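Putative heme binding protein (Tannerella forsythia, PDB 6EU8) probably binds heme as a member of the HmuY-like family of hemophore-type proteins, here captured in its heme-free form. Local coordinates at residues 143-153 against 174-184; 93-104 against 161-172. All coordinates share one frame; numbering follows the deposited sequence.

Contact 1: 143-153 against 174-184; sequences WIVENPMGKAP and FTDATNDKQEK. With MLI (malonate ion), chain B.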
loop_
_atom_site.group_PDB
_atom_site.type_symbol
_atom_site.label_atom_id
_atom_site.label_comp_id
_atom_site.label_asym_id
_atom_site.label_seq_id
_atom_site.Cartn_x
_atom_site.Cartn_y
_atom_site.Cartn_z
ATOM N N TRP A 143 6.423 3.098 -6.583
ATOM C CA TRP A 143 7.197 3.833 -5.565
ATOM C C TRP A 143 8.552 3.154 -5.284
ATOM O O TRP A 143 9.488 3.823 -4.891
ATOM C CB TRP A 143 6.403 4.049 -4.269
ATOM C CG TRP A 143 6.313 2.881 -3.283
ATOM C CD1 TRP A 143 5.488 1.799 -3.328
ATOM C CD2 TRP A 143 7.064 2.763 -2.070
ATOM N NE1 TRP A 143 5.709 0.982 -2.237
ATOM C CE2 TRP A 143 6.642 1.580 -1.426
ATOM C CE3 TRP A 143 8.041 3.558 -1.462
ATOM C CZ2 TRP A 143 7.185 1.154 -0.206
ATOM C CZ3 TRP A 143 8.569 3.148 -0.232
ATOM C CH2 TRP A 143 8.132 1.959 0.386
ATOM N N ILE A 144 8.617 1.834 -5.495
ATOM C CA ILE A 144 9.891 1.076 -5.462
ATOM C C ILE A 144 10.370 0.896 -6.908
ATOM O O ILE A 144 9.679 0.306 -7.729
ATOM C CB ILE A 144 9.666 -0.312 -4.811
ATOM C CG1 ILE A 144 9.211 -0.197 -3.354
ATOM C CG2 ILE A 144 10.894 -1.228 -4.982
ATOM C CD1 ILE A 144 10.183 0.486 -2.421
ATOM N N VAL A 145 11.567 1.411 -7.216
ATOM C CA VAL A 145 12.194 1.156 -8.499
ATOM C C VAL A 145 12.780 -0.285 -8.518
ATOM O O VAL A 145 12.582 -1.014 -9.493
ATOM C CB VAL A 145 13.321 2.161 -8.792
ATOM C CG1 VAL A 145 14.018 1.850 -10.140
ATOM C CG2 VAL A 145 12.784 3.601 -8.782
ATOM N N GLU A 146 13.536 -0.622 -7.473
ATOM C CA GLU A 146 14.161 -1.961 -7.326
ATOM C C GLU A 146 14.120 -2.380 -5.873
ATOM O O GLU A 146 14.387 -1.566 -4.983
ATOM C CB GLU A 146 15.665 -1.906 -7.643
ATOM C CG GLU A 146 16.132 -1.771 -9.060
ATOM C CD GLU A 146 17.638 -2.052 -9.106
ATOM O OE1 GLU A 146 18.018 -3.222 -8.878
ATOM O OE2 GLU A 146 18.431 -1.103 -9.284
ATOM N N ASN A 147 13.912 -3.682 -5.632
ATOM C CA ASN A 147 14.026 -4.267 -4.287
ATOM C C ASN A 147 14.855 -5.583 -4.314
ATOM O O ASN A 147 14.285 -6.669 -4.188
ATOM C CB ASN A 147 12.648 -4.532 -3.705
ATOM C CG ASN A 147 12.696 -5.022 -2.280
ATOM O OD1 ASN A 147 13.629 -4.723 -1.541
ATOM N ND2 ASN A 147 11.700 -5.764 -1.890
ATOM N N PRO A 148 16.176 -5.461 -4.514
ATOM C CA PRO A 148 17.039 -6.665 -4.571
ATOM C C PRO A 148 17.069 -7.424 -3.251
ATOM O O PRO A 148 17.200 -6.820 -2.192
ATOM C CB PRO A 148 18.407 -6.110 -4.950
ATOM C CG PRO A 148 18.357 -4.640 -4.723
ATOM C CD PRO A 148 16.939 -4.206 -4.553
ATOM N N MET A 149 16.984 -8.757 -3.317
ATOM C CA MET A 149 17.017 -9.626 -2.121
ATOM C C MET A 149 18.292 -9.359 -1.293
ATOM O O MET A 149 19.386 -9.308 -1.835
ATOM C CB MET A 149 16.970 -11.093 -2.587
ATOM C CG MET A 149 17.018 -12.147 -1.499
ATOM S SD MET A 149 15.720 -12.060 -0.261
ATOM C CE MET A 149 14.309 -12.057 -1.320
ATOM N N GLY A 150 18.113 -9.123 0.003
ATOM C CA GLY A 150 19.238 -8.824 0.929
ATOM C C GLY A 150 19.832 -7.426 0.901
ATOM O O GLY A 150 20.645 -7.102 1.788
ATOM N N LYS A 151 19.421 -6.582 -0.061
ATOM C CA LYS A 151 20.053 -5.287 -0.337
ATOM C C LYS A 151 19.051 -4.113 -0.222
ATOM O O LYS A 151 17.842 -4.343 -0.083
ATOM C CB LYS A 151 20.700 -5.325 -1.705
ATOM C CG LYS A 151 21.877 -6.323 -1.744
ATOM C CD LYS A 151 22.880 -6.018 -2.849
ATOM C CE LYS A 151 24.143 -6.878 -2.730
ATOM N NZ LYS A 151 23.873 -8.336 -2.554
ATOM N N ALA A 152 19.574 -2.892 -0.233
ATOM C CA ALA A 152 18.740 -1.687 -0.046
ATOM C C ALA A 152 17.729 -1.520 -1.175
ATOM O O ALA A 152 18.105 -1.563 -2.339
ATOM C CB ALA A 152 19.610 -0.434 0.032
ATOM N N PRO A 153 16.435 -1.264 -0.831
ATOM C CA PRO A 153 15.496 -0.833 -1.867
ATOM C C PRO A 153 15.878 0.539 -2.462
ATOM O O PRO A 153 16.484 1.363 -1.766
ATOM C CB PRO A 153 14.154 -0.774 -1.115
ATOM C CG PRO A 153 14.330 -1.567 0.141
ATOM C CD PRO A 153 15.790 -1.338 0.481
ATOM N N PHE A 174 7.051 9.315 -1.052
ATOM C CA PHE A 174 7.607 8.291 -0.170
ATOM C C PHE A 174 9.061 8.628 0.110
ATOM O O PHE A 174 9.760 9.093 -0.785
ATOM C CB PHE A 174 7.478 6.879 -0.760
ATOM C CG PHE A 174 6.046 6.405 -0.880
ATOM C CD1 PHE A 174 5.303 6.704 -2.011
ATOM C CD2 PHE A 174 5.443 5.671 0.148
ATOM C CE1 PHE A 174 3.975 6.306 -2.132
ATOM C CE2 PHE A 174 4.116 5.277 0.029
ATOM C CZ PHE A 174 3.395 5.580 -1.120
ATOM N N THR A 175 9.469 8.482 1.362
ATOM C CA THR A 175 10.814 8.865 1.789
ATOM C C THR A 175 11.690 7.713 2.255
ATOM O O THR A 175 12.920 7.803 2.135
ATOM C CB THR A 175 10.777 9.938 2.900
ATOM O OG1 THR A 175 10.140 9.440 4.084
ATOM C CG2 THR A 175 10.080 11.198 2.405
ATOM N N ASP A 176 11.094 6.650 2.801
ATOM C CA ASP A 176 11.854 5.509 3.325
ATOM C C ASP A 176 11.083 4.198 3.190
ATOM O O ASP A 176 9.842 4.168 3.326
ATOM C CB ASP A 176 12.229 5.710 4.817
ATOM C CG ASP A 176 12.950 7.052 5.099
ATOM O OD1 ASP A 176 12.260 8.087 5.339
ATOM O OD2 ASP A 176 14.220 7.059 5.137
ATOM N N ALA A 177 11.828 3.118 2.949
ATOM C CA ALA A 177 11.288 1.734 2.947
ATOM C C ALA A 177 11.882 0.833 4.022
ATOM O O ALA A 177 11.456 -0.332 4.165
ATOM C CB ALA A 177 11.513 1.108 1.602
ATOM N N THR A 178 12.863 1.358 4.764
ATOM C CA THR A 178 13.457 0.677 5.895
ATOM C C THR A 178 13.525 1.630 7.092
ATOM O O THR A 178 13.520 2.842 6.918
ATOM C CB THR A 178 14.905 0.205 5.589
ATOM O OG1 THR A 178 15.779 1.337 5.460
ATOM C CG2 THR A 178 14.993 -0.558 4.283
ATOM N N ASN A 179 13.650 1.071 8.282
ATOM C CA ASN A 179 13.921 1.841 9.515
ATOM C C ASN A 179 15.439 2.124 9.634
ATOM O O ASN A 179 16.198 1.843 8.723
ATOM C CB ASN A 179 13.324 1.131 10.753
ATOM C CG ASN A 179 14.064 -0.161 11.142
ATOM O OD1 ASN A 179 15.035 -0.567 10.503
ATOM N ND2 ASN A 179 13.580 -0.805 12.183
ATOM N N ASP A 180 15.866 2.694 10.769
ATOM C CA ASP A 180 17.282 3.055 10.962
ATOM C C ASP A 180 18.217 1.835 11.163
ATOM O O ASP A 180 19.447 1.977 11.100
ATOM C CB ASP A 180 17.430 4.038 12.133
ATOM C CG ASP A 180 16.780 5.401 11.866
ATOM O OD1 ASP A 180 16.600 5.803 10.699
ATOM O OD2 ASP A 180 16.460 6.103 12.852
ATOM N N LYS A 181 17.651 0.649 11.411
ATOM C CA LYS A 181 18.413 -0.620 11.387
ATOM C C LYS A 181 18.307 -1.361 10.042
ATOM O O LYS A 181 18.660 -2.541 9.945
ATOM C CB LYS A 181 17.958 -1.533 12.535
ATOM C CG LYS A 181 18.354 -1.036 13.925
ATOM C CD LYS A 181 18.676 -2.189 14.872
ATOM C CE LYS A 181 17.425 -2.853 15.428
ATOM N NZ LYS A 181 16.891 -2.126 16.620
ATOM N N GLN A 182 17.796 -0.662 9.023
ATOM C CA GLN A 182 17.686 -1.172 7.664
ATOM C C GLN A 182 16.757 -2.409 7.552
ATOM O O GLN A 182 16.889 -3.208 6.621
ATOM C CB GLN A 182 19.084 -1.385 7.040
ATOM C CG GLN A 182 19.853 -0.081 6.754
ATOM C CD GLN A 182 20.322 0.672 7.998
ATOM O OE1 GLN A 182 20.054 1.862 8.161
ATOM N NE2 GLN A 182 20.995 -0.017 8.882
ATOM N N GLU A 183 15.796 -2.528 8.469
ATOM C CA GLU A 183 14.762 -3.598 8.385
ATOM C C GLU A 183 13.710 -3.183 7.333
ATOM O O GLU A 183 13.123 -2.101 7.448
ATOM C CB GLU A 183 14.084 -3.872 9.728
ATOM C CG GLU A 183 13.061 -5.008 9.650
ATOM C CD GLU A 183 12.267 -5.263 10.914
ATOM O OE1 GLU A 183 12.180 -4.388 11.793
ATOM O OE2 GLU A 183 11.634 -6.332 10.972
ATOM N N LYS A 184 13.532 -4.010 6.301
ATOM C CA LYS A 184 12.551 -3.709 5.224
ATOM C C LYS A 184 11.110 -3.781 5.715
ATOM O O LYS A 184 10.741 -4.653 6.492
ATOM C CB LYS A 184 12.713 -4.663 4.026
ATOM C CG LYS A 184 14.032 -4.578 3.307
ATOM C CD LYS A 184 14.030 -5.414 2.035
ATOM C CE LYS A 184 15.397 -5.379 1.377
ATOM N NZ LYS A 184 15.466 -6.024 0.053
HETATM C C1 MLI B . 14.024 -9.658 2.707
HETATM C C2 MLI B . 15.064 -9.145 1.753
HETATM C C3 MLI B . 13.807 -8.710 3.850
HETATM O O6 MLI B . 14.720 -8.631 0.686
HETATM O O7 MLI B . 16.272 -9.247 2.067
HETATM O O8 MLI B . 12.652 -8.570 4.340
HETATM O O9 MLI B . 14.792 -8.073 4.281
#
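The backbones of 143-153 and 174-184 come nearest at two places, where Trp143 CA lies 7.0 Å from Phe174 CA and where Pro153 passes Ala177; between them 143-153 swings out through a type II beta turn from Pro148 to Lys151. At the buried end the two aromatic rings lie obliquely, planes at 32°, with Trp143 CE3 3.4 Å from Phe174 CB. Phe174 CD2 lies over one face of the indole, toward its rim, and Ile144 CD1 over the other, while Ala177 CB touches its far corner at CH2, 3.7 Å away. NE1 hydrogen-bonds to Phe76 O. Toward the surface, Lys184 stretches past Pro153 into the turn, its chain extended beyond CG (chi2 -172°), and its NZ hydrogen-bonds to Asn147 OD1 at 2.8 Å, 33° out of the amide's carbonyl plane, and to O6 of a malonate, probably from the crystallisation liquor, at 2.8 Å. Weaker bonds to Pro148 O and Lys151 O share what is left, since three N-H cannot fully serve four acceptors. Malonate O7 takes the N-H of Gly150 at 2.8 Å; Arg75 holds the same ion. With neutral oxygens and an anion round it, the ammonium is probably stabilised in its charged form.

Contact 2: 93-104 against 161-172; sequences FSKVTGLPAGDY and VVKFKDGSYAKI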
loop_
_atom_site.group_PDB
_atom_site.type_symbol
_atom_site.label_atom_id
_atom_site.label_comp_id
_atom_site.label_asym_id
_atom_site.label_seq_id
_atom_site.Cartn_x
_atom_site.Cartn_y
_atom_site.Cartn_z
ATOM N N PHE A 93 6.293 19.171 -3.903
ATOM C CA PHE A 93 4.840 19.404 -3.793
ATOM C C PHE A 93 4.421 20.755 -4.373
ATOM O O PHE A 93 3.384 20.840 -5.027
ATOM C CB PHE A 93 4.364 19.377 -2.351
ATOM C CG PHE A 93 4.457 18.027 -1.662
ATOM C CD1 PHE A 93 4.049 16.848 -2.290
ATOM C CD2 PHE A 93 4.887 17.962 -0.344
ATOM C CE1 PHE A 93 4.115 15.628 -1.606
ATOM C CE2 PHE A 93 4.949 16.756 0.338
ATOM C CZ PHE A 93 4.560 15.584 -0.304
ATOM N N SER A 94 5.236 21.787 -4.158
ATOM C CA SER A 94 4.897 23.141 -4.672
ATOM C C SER A 94 4.796 23.231 -6.210
ATOM O O SER A 94 4.192 24.171 -6.739
ATOM C CB SER A 94 5.874 24.196 -4.124
ATOM O OG SER A 94 7.217 23.929 -4.470
ATOM N N LYS A 95 5.366 22.257 -6.927
ATOM C CA LYS A 95 5.284 22.184 -8.391
ATOM C C LYS A 95 4.066 21.435 -8.938
ATOM O O LYS A 95 3.853 21.408 -10.144
ATOM C CB LYS A 95 6.542 21.513 -8.943
ATOM C CG LYS A 95 7.856 22.162 -8.535
ATOM C CD LYS A 95 8.179 23.361 -9.401
ATOM C CE LYS A 95 9.537 23.949 -9.047
ATOM N NZ LYS A 95 10.224 24.442 -10.266
ATOM N N VAL A 96 3.293 20.785 -8.063
ATOM C CA VAL A 96 2.058 20.105 -8.448
ATOM C C VAL A 96 0.949 21.081 -8.071
ATOM O O VAL A 96 0.674 21.269 -6.892
ATOM C CB VAL A 96 1.916 18.763 -7.692
ATOM C CG1 VAL A 96 0.625 18.055 -8.063
ATOM C CG2 VAL A 96 3.133 17.871 -7.976
ATOM N N THR A 97 0.379 21.752 -9.070
ATOM C CA THR A 97 -0.584 22.820 -8.801
ATOM C C THR A 97 -1.977 22.221 -8.865
ATOM O O THR A 97 -2.414 21.751 -9.917
ATOM C CB THR A 97 -0.410 24.045 -9.741
ATOM O OG1 THR A 97 -0.244 23.623 -11.099
ATOM C CG2 THR A 97 0.821 24.856 -9.325
ATOM N N GLY A 98 -2.645 22.202 -7.715
ATOM C CA GLY A 98 -4.014 21.698 -7.626
ATOM C C GLY A 98 -4.087 20.211 -7.897
ATOM O O GLY A 98 -3.125 19.480 -7.649
ATOM N N LEU A 99 -5.236 19.772 -8.399
ATOM C CA LEU A 99 -5.443 18.398 -8.806
ATOM C C LEU A 99 -5.110 18.307 -10.290
ATOM O O LEU A 99 -5.866 18.827 -11.121
ATOM C CB LEU A 99 -6.899 17.981 -8.563
ATOM C CG LEU A 99 -7.339 16.573 -8.957
ATOM C CD1 LEU A 99 -6.534 15.503 -8.228
ATOM C CD2 LEU A 99 -8.820 16.423 -8.634
ATOM N N PRO A 100 -3.975 17.676 -10.643
ATOM C CA PRO A 100 -3.644 17.671 -12.058
ATOM C C PRO A 100 -4.552 16.776 -12.865
ATOM O O PRO A 100 -5.108 15.798 -12.342
ATOM C CB PRO A 100 -2.207 17.123 -12.100
ATOM C CG PRO A 100 -1.759 17.023 -10.692
ATOM C CD PRO A 100 -2.994 16.897 -9.866
ATOM N N ALA A 101 -4.703 17.124 -14.137
ATOM C CA ALA A 101 -5.316 16.236 -15.102
ATOM C C ALA A 101 -4.314 15.149 -15.427
ATOM O O ALA A 101 -3.110 15.333 -15.234
ATOM C CB ALA A 101 -5.693 16.998 -16.364
ATOM N N GLY A 102 -4.814 14.022 -15.923
ATOM C CA GLY A 102 -3.971 12.865 -16.233
ATOM C C GLY A 102 -4.752 11.565 -16.370
ATOM O O GLY A 102 -5.981 11.544 -16.224
ATOM N N ASP A 103 -4.018 10.488 -16.640
ATOM C CA ASP A 103 -4.579 9.157 -16.845
ATOM C C ASP A 103 -4.504 8.345 -15.530
ATOM O O ASP A 103 -3.620 7.488 -15.351
ATOM C CB ASP A 103 -3.818 8.450 -17.972
ATOM C CG ASP A 103 -4.428 7.102 -18.358
ATOM O OD1 ASP A 103 -5.629 6.861 -18.100
ATOM O OD2 ASP A 103 -3.691 6.279 -18.940
ATOM N N TYR A 104 -5.475 8.595 -14.660
ATOM C CA TYR A 104 -5.543 7.975 -13.337
ATOM C C TYR A 104 -5.908 6.494 -13.450
ATOM O O TYR A 104 -6.768 6.126 -14.252
ATOM C CB TYR A 104 -6.540 8.728 -12.456
ATOM C CG TYR A 104 -6.020 10.082 -11.998
ATOM C CD1 TYR A 104 -6.154 11.241 -12.807
ATOM C CD2 TYR A 104 -5.433 10.234 -10.759
ATOM C CE1 TYR A 104 -5.670 12.461 -12.379
ATOM C CE2 TYR A 104 -4.944 11.453 -10.328
ATOM C CZ TYR A 104 -5.080 12.581 -11.146
ATOM O OH TYR A 104 -4.585 13.788 -10.698
ATOM N N VAL A 161 -0.067 11.533 -7.075
ATOM C CA VAL A 161 -1.352 12.131 -6.707
ATOM C C VAL A 161 -2.417 11.033 -6.712
ATOM O O VAL A 161 -2.551 10.291 -7.680
ATOM C CB VAL A 161 -1.753 13.306 -7.621
ATOM C CG1 VAL A 161 -3.089 13.883 -7.126
ATOM C CG2 VAL A 161 -0.662 14.401 -7.611
ATOM N N VAL A 162 -3.173 10.962 -5.624
ATOM C CA VAL A 162 -4.238 9.984 -5.452
ATOM C C VAL A 162 -5.566 10.717 -5.209
ATOM O O VAL A 162 -5.635 11.554 -4.308
ATOM C CB VAL A 162 -3.962 9.044 -4.263
ATOM C CG1 VAL A 162 -4.909 7.857 -4.294
ATOM C CG2 VAL A 162 -2.513 8.523 -4.280
ATOM N N LYS A 163 -6.576 10.348 -5.994
ATOM C CA LYS A 163 -7.970 10.856 -5.853
ATOM C C LYS A 163 -8.813 9.827 -5.133
ATOM O O LYS A 163 -8.791 8.631 -5.523
ATOM C CB LYS A 163 -8.617 11.081 -7.232
ATOM C CG LYS A 163 -7.955 12.118 -8.115
ATOM C CD LYS A 163 -8.305 11.990 -9.606
ATOM C CE LYS A 163 -9.686 12.503 -9.953
ATOM N NZ LYS A 163 -9.738 12.816 -11.407
ATOM N N PHE A 164 -9.582 10.269 -4.116
ATOM C CA PHE A 164 -10.357 9.377 -3.240
ATOM C C PHE A 164 -11.866 9.399 -3.519
ATOM O O PHE A 164 -12.354 10.289 -4.230
ATOM C CB PHE A 164 -10.039 9.675 -1.780
ATOM C CG PHE A 164 -8.574 9.519 -1.464
ATOM C CD1 PHE A 164 -7.986 8.256 -1.530
ATOM C CD2 PHE A 164 -7.779 10.618 -1.154
ATOM C CE1 PHE A 164 -6.626 8.103 -1.292
ATOM C CE2 PHE A 164 -6.418 10.469 -0.892
ATOM C CZ PHE A 164 -5.845 9.203 -0.971
ATOM N N LYS A 165 -12.567 8.388 -2.984
ATOM C CA LYS A 165 -13.977 8.136 -3.324
ATOM C C LYS A 165 -14.933 9.261 -2.910
ATOM O O LYS A 165 -16.021 9.371 -3.494
ATOM C CB LYS A 165 -14.464 6.790 -2.766
ATOM C CG LYS A 165 -14.588 6.699 -1.261
ATOM C CD LYS A 165 -14.967 5.297 -0.814
ATOM C CE LYS A 165 -15.091 5.232 0.702
ATOM N NZ LYS A 165 -16.129 4.246 1.131
ATOM N N ASP A 166 -14.528 10.074 -1.929
ATOM C CA ASP A 166 -15.284 11.287 -1.541
ATOM C C ASP A 166 -14.935 12.601 -2.292
ATOM O O ASP A 166 -15.476 13.666 -1.966
ATOM C CB ASP A 166 -15.237 11.486 -0.014
ATOM C CG ASP A 166 -13.885 11.943 0.492
ATOM O OD1 ASP A 166 -12.879 11.699 -0.219
ATOM O OD2 ASP A 166 -13.839 12.517 1.609
ATOM N N GLY A 167 -14.067 12.551 -3.296
ATOM C CA GLY A 167 -13.585 13.762 -3.976
ATOM C C GLY A 167 -12.343 14.449 -3.386
ATOM O O GLY A 167 -11.795 15.363 -4.018
ATOM N N SER A 168 -11.892 14.018 -2.207
ATOM C CA SER A 168 -10.625 14.493 -1.667
ATOM C C SER A 168 -9.486 13.975 -2.541
ATOM O O SER A 168 -9.691 13.197 -3.482
ATOM C CB SER A 168 -10.436 14.028 -0.229
ATOM O OG SER A 168 -11.394 14.605 0.650
ATOM N N TYR A 169 -8.296 14.488 -2.273
ATOM C CA TYR A 169 -7.070 14.018 -2.956
ATOM C C TYR A 169 -5.828 14.336 -2.142
ATOM O O TYR A 169 -5.843 15.190 -1.269
ATOM C CB TYR A 169 -6.966 14.585 -4.371
ATOM C CG TYR A 169 -6.866 16.092 -4.445
ATOM C CD1 TYR A 169 -8.023 16.886 -4.528
ATOM C CD2 TYR A 169 -5.625 16.730 -4.499
ATOM C CE1 TYR A 169 -7.927 18.270 -4.627
ATOM C CE2 TYR A 169 -5.529 18.120 -4.576
ATOM C CZ TYR A 169 -6.679 18.877 -4.647
ATOM O OH TYR A 169 -6.594 20.259 -4.738
ATOM N N ALA A 170 -4.760 13.566 -2.385
ATOM C CA ALA A 170 -3.460 13.828 -1.750
ATOM C C ALA A 170 -2.321 13.771 -2.748
ATOM O O ALA A 170 -2.350 13.009 -3.730
ATOM C CB ALA A 170 -3.201 12.842 -0.642
ATOM N N LYS A 171 -1.331 14.624 -2.470
ATOM C CA LYS A 171 0.026 14.510 -3.018
ATOM C C LYS A 171 0.841 13.721 -2.024
ATOM O O LYS A 171 0.862 14.039 -0.826
ATOM C CB LYS A 171 0.644 15.902 -3.177
ATOM C CG LYS A 171 -0.182 16.876 -4.014
ATOM C CD LYS A 171 0.464 18.253 -3.955
ATOM C CE LYS A 171 -0.526 19.383 -4.150
ATOM N NZ LYS A 171 0.217 20.672 -3.965
ATOM N N ILE A 172 1.546 12.684 -2.505
ATOM C CA ILE A 172 2.321 11.791 -1.637
ATOM C C ILE A 172 3.755 11.608 -2.176
ATOM O O ILE A 172 3.925 11.357 -3.366
ATOM C CB ILE A 172 1.635 10.394 -1.533
ATOM C CG1 ILE A 172 0.168 10.501 -1.037
ATOM C CG2 ILE A 172 2.451 9.488 -0.627
ATOM C CD1 ILE A 172 -0.610 9.184 -0.995
HETATM O O HOH W 1 -8.042 15.252 -12.484
#
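The antiparallel hairpin of strands 160-163 and 169-178 is covered on one face by residues 93-104 of the long loop between strands 84-87 and 105-111. Lys171 lies along the loop's 3-10 turn, its CB 3.6 Å from Phe93 CD1. Its NZ gives a hydrogen bond to Val96 O, 3.0 Å away and in the carbonyl plane (C=O...N angle 159°), and a weak one to Phe93 O. Beside it, Val96 CG1 and Val161 CG2 meet tip to tip. The hairpin closes through a type I turn from Phe164 to Gly167, with an Asx turn at Asp166. Lys163 and Tyr169 form a non-hydrogen-bonded pair next to the hydrogen-bonded pair Val162-Ala170, and so both point at the loop. Leu99 sits between them: its CB stands over the centre of the Tyr169 ring, a CH-pi contact 4.0 Å from the centroid, and its CD1 reaches Lys163 CG at 3.7 Å. Lys163 crosses one face of Tyr104, CD 3.4 Å above the ring centre; the bend at chi3 (76°) keeps NZ over that face, a cation-pi contact 4.4 Å from the centroid. Tyr104 OH donates to Pro100 O at 2.6 Å, and a water links that carbonyl to Lys163 NZ.

Contacts 1 and 2 share strand 169-178 but use different lengths of it, and their centres lie 25 Å apart. Both are partly buried, away from the chain's middle. In contact 2 a loop lies against regular strands, and lysine chains serve as packing surfaces for aromatic and aliphatic groups. Contact 1 comes where the strand turns a corner: its buried half is aromatic, whereas its outer half is a polar grip between the 147-151 turn and the lysine that opens strand 184-194, where a malonate, probably from the crystallisation liquor, also binds. A lysine reaches backbone carbonyls in each, yet Lys184 also donates to a side-chain amide oxygen, while Lys171 has Glu192 as a distant, weak ionic partner.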